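Local coordinates for protein lytic Polysaccharide Monooxygenase (PDB 6Z5Y) that probably cleaves plant cell-wall pectin oxidatively as a secreted copper-dependent monooxygenase, this chain being its copper-binding domain, at residues Ala5-Ser10 and Glu81-Gly86. Residues are numbered along the deposited sequence; the frame is centred on the assembly and turned at random. Where two conformers were deposited one is given.
Sequences AKPAPS and EPPSDG
A proline-on-proline contact joins the loop that leaves edge strand 4-6 to the loop running into the neighbouring strand 88-90. Pro7, preceded by a cis peptide bond, meets Pro83 with the two side chains crossing at about a right angle, and their CD atoms lie 3.8 Å apart. Pro83 CG approaches the same Pro7 CD at 3.9 Å. Pro7 CB rests 3.8 Å from the backbone O of Glu81, a van der Waals contact and not a hydrogen bond, and also lies near Pro83 CD. No hydrogen bond links the two segments; apolar ring contact dominates what joins them. Strands 4-6 and 88-90 are antiparallel neighbours in the small three-stranded sheet, and a classic beta bulge places Ala5 and Lys6 both opposite Thr89, just before the cis peptide bond between Lys6 and Pro7. The contact lies well away from the copper site. Tyr135 touches Pro7, Pro82 and Pro83, and Leu170 of the long strand 158-170 also packs on Pro7, which is buried. Ser80 OG, just before 81-86, hydrogen-bonds Ala8 O and adds a polar link between the two loops. At the more open margin, Lys6 CG stands anti to the backbone N (chi1 -167°) and comes 4.1 Å from Pro83 CG, the two side chains sliding past each other in opposite directions. Beyond CG the lysine is extended in the modelled conformer, one of two, which puts NZ 6.0 Å from Asp85 OD2, too far for a salt bridge and doubtful in position.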
ATOM      1  N   ALA A   5      -5.237   3.944   8.664  1.00  6.81           N
ATOM      2  CA  ALA A   5      -6.287   4.465   9.540  1.00  7.39           C
ATOM      3  C   ALA A   5      -5.954   5.847  10.084  1.00  7.68           C
ATOM      4  O   ALA A   5      -6.897   6.581  10.438  1.00  8.57           O
ATOM      5  CB  ALA A   5      -6.533   3.504  10.666  1.00  8.49           C
ATOM      6  N   LYS A   6      -4.700   6.188  10.199  1.00  7.46           N
ATOM      7  CA  LYS A   6      -4.239   7.504  10.653  0.60  7.74           C
ATOM      8  C   LYS A   6      -3.088   7.875   9.750  1.00  7.59           C
ATOM      9  O   LYS A   6      -2.107   7.156   9.706  1.00  8.48           O
ATOM     10  CB  LYS A   6      -3.797   7.380  12.096  0.60  9.51           C
ATOM     11  CG  LYS A   6      -3.598   8.687  12.797  0.60 11.56           C
ATOM     12  CD  LYS A   6      -3.318   8.517  14.264  0.60 13.01           C
ATOM     13  CE  LYS A   6      -3.261   9.834  14.989  0.60 16.28           C
ATOM     14  NZ  LYS A   6      -2.725   9.646  16.349  0.60 17.31           N
ATOM     15  N   PRO A   7      -3.174   8.962   8.986  1.00  7.35           N
ATOM     16  CA  PRO A   7      -4.321   9.876   8.900  1.00  7.58           C
ATOM     17  C   PRO A   7      -5.573   9.176   8.366  1.00  7.95           C
ATOM     18  O   PRO A   7      -5.488   8.174   7.655  1.00  8.24           O
ATOM     19  CB  PRO A   7      -3.814  10.959   7.946  1.00  8.09           C
ATOM     20  CG  PRO A   7      -2.804  10.257   7.104  1.00  8.77           C
ATOM     21  CD  PRO A   7      -2.118   9.289   8.032  1.00  7.77           C
ATOM     22  N   ALA A   8      -6.727   9.711   8.734  1.00  8.25           N
ATOM     23  CA  ALA A   8      -7.981   8.989   8.505  1.00  9.08           C
ATOM     24  C   ALA A   8      -8.442   9.130   7.072  1.00  8.08           C
ATOM     25  O   ALA A   8      -8.643  10.239   6.560  1.00  8.25           O
ATOM     26  CB  ALA A   8      -9.038   9.517   9.420  1.00 11.29           C
ATOM     27  N   PRO A   9      -8.762   8.003   6.425  1.00  8.67           N
ATOM     28  CA  PRO A   9      -9.394   8.009   5.118  0.60  8.41           C
ATOM     29  C   PRO A   9     -10.881   8.357   5.205  1.00  8.50           C
ATOM     30  O   PRO A   9     -11.488   8.210   6.244  1.00  9.86           O
ATOM     31  CB  PRO A   9      -9.268   6.546   4.697  0.60  9.76           C
ATOM     32  CG  PRO A   9      -9.362   5.776   6.013  0.60 10.12           C
ATOM     33  CD  PRO A   9      -8.652   6.653   7.000  0.60 10.52           C
ATOM     34  N   SER A  10     -11.376   8.752   4.051  1.00  8.67           N
ATOM     35  CA  SER A  10     -12.812   8.842   3.767  1.00  9.79           C
ATOM     36  C   SER A  10     -13.155   7.718   2.810  1.00  8.95           C
ATOM     37  O   SER A  10     -12.276   7.215   2.112  1.00  8.86           O
ATOM     38  CB  SER A  10     -13.173  10.203   3.183  1.00 11.04           C
ATOM     39  OG  SER A  10     -12.813  11.265   4.066  1.00 12.76           O
ATOM     40  N   GLU A  81      -5.745  15.741   9.098  1.00  9.75           N
ATOM     41  CA  GLU A  81      -4.477  16.353   9.552  1.00 10.54           C
ATOM     42  C   GLU A  81      -3.357  15.327   9.523  1.00 10.08           C
ATOM     43  O   GLU A  81      -3.550  14.181   9.916  1.00 12.32           O
ATOM     44  CB  GLU A  81      -4.635  16.845  10.973  1.00 13.00           C
ATOM     45  CG  GLU A  81      -5.559  18.024  11.030  1.00 19.34           C
ATOM     46  CD  GLU A  81      -4.886  19.290  10.513  1.00 21.14           C
ATOM     47  OE1 GLU A  81      -3.662  19.421  10.720  0.80 29.49           O
ATOM     48  OE2 GLU A  81      -5.553  20.134   9.890  0.80 28.77           O
ATOM     49  N   PRO A  82      -2.157  15.693   9.036  1.00 10.76           N
ATOM     50  CA  PRO A  82      -1.040  14.775   9.167  1.00 12.06           C
ATOM     51  C   PRO A  82      -0.767  14.452  10.639  1.00 10.66           C
ATOM     52  O   PRO A  82      -0.786  15.335  11.480  1.00 11.94           O
ATOM     53  CB  PRO A  82       0.122  15.546   8.511  1.00 12.85           C
ATOM     54  CG  PRO A  82      -0.538  16.529   7.559  1.00 13.43           C
ATOM     55  CD  PRO A  82      -1.802  16.921   8.306  1.00 12.86           C
ATOM     56  N   PRO A  83      -0.445  13.191  10.988  1.00 10.88           N
ATOM     57  CA  PRO A  83       0.105  12.889  12.314  1.00 10.39           C
ATOM     58  C   PRO A  83       1.298  13.779  12.629  1.00  9.48           C
ATOM     59  O   PRO A  83       2.051  14.160  11.754  1.00 11.15           O
ATOM     60  CB  PRO A  83       0.499  11.413  12.214  1.00 11.47           C
ATOM     61  CG  PRO A  83      -0.474  10.876  11.166  1.00 11.58           C
ATOM     62  CD  PRO A  83      -0.569  11.985  10.158  1.00 11.12           C
ATOM     63  N   SER A  84       1.524  14.026  13.912  1.00 10.29           N
ATOM     64  CA  SER A  84       2.596  14.926  14.382  1.00  9.88           C
ATOM     65  C   SER A  84       3.852  14.136  14.772  1.00  8.98           C
ATOM     66  O   SER A  84       4.808  14.778  15.256  1.00 10.56           O
ATOM     67  CB  SER A  84       2.119  15.766  15.552  1.00 12.23           C
ATOM     68  OG  SER A  84       1.821  14.936  16.632  1.00 13.81           O
ATOM     69  N   ASP A  85       3.898  12.833  14.563  1.00  8.61           N
ATOM     70  CA  ASP A  85       4.997  11.980  15.023  1.00  8.24           C
ATOM     71  C   ASP A  85       5.673  11.235  13.889  1.00  7.95           C
ATOM     72  O   ASP A  85       6.322  10.223  14.145  1.00  8.36           O
ATOM     73  CB  ASP A  85       4.544  11.032  16.122  1.00  8.87           C
ATOM     74  CG  ASP A  85       3.565   9.998  15.641  1.00 10.22           C
ATOM     75  OD1 ASP A  85       3.136  10.095  14.463  1.00 10.44           O
ATOM     76  OD2 ASP A  85       3.237   9.125  16.449  1.00 13.41           O
ATOM     77  N   GLY A  86       5.545  11.698  12.650  1.00  7.79           N
ATOM     78  CA  GLY A  86       6.318  11.070  11.574  1.00  8.35           C
ATOM     79  C   GLY A  86       5.944   9.636  11.290  1.00  8.11           C
ATOM     80  O   GLY A  86       6.791   8.855  10.855  1.00  8.97           O
TER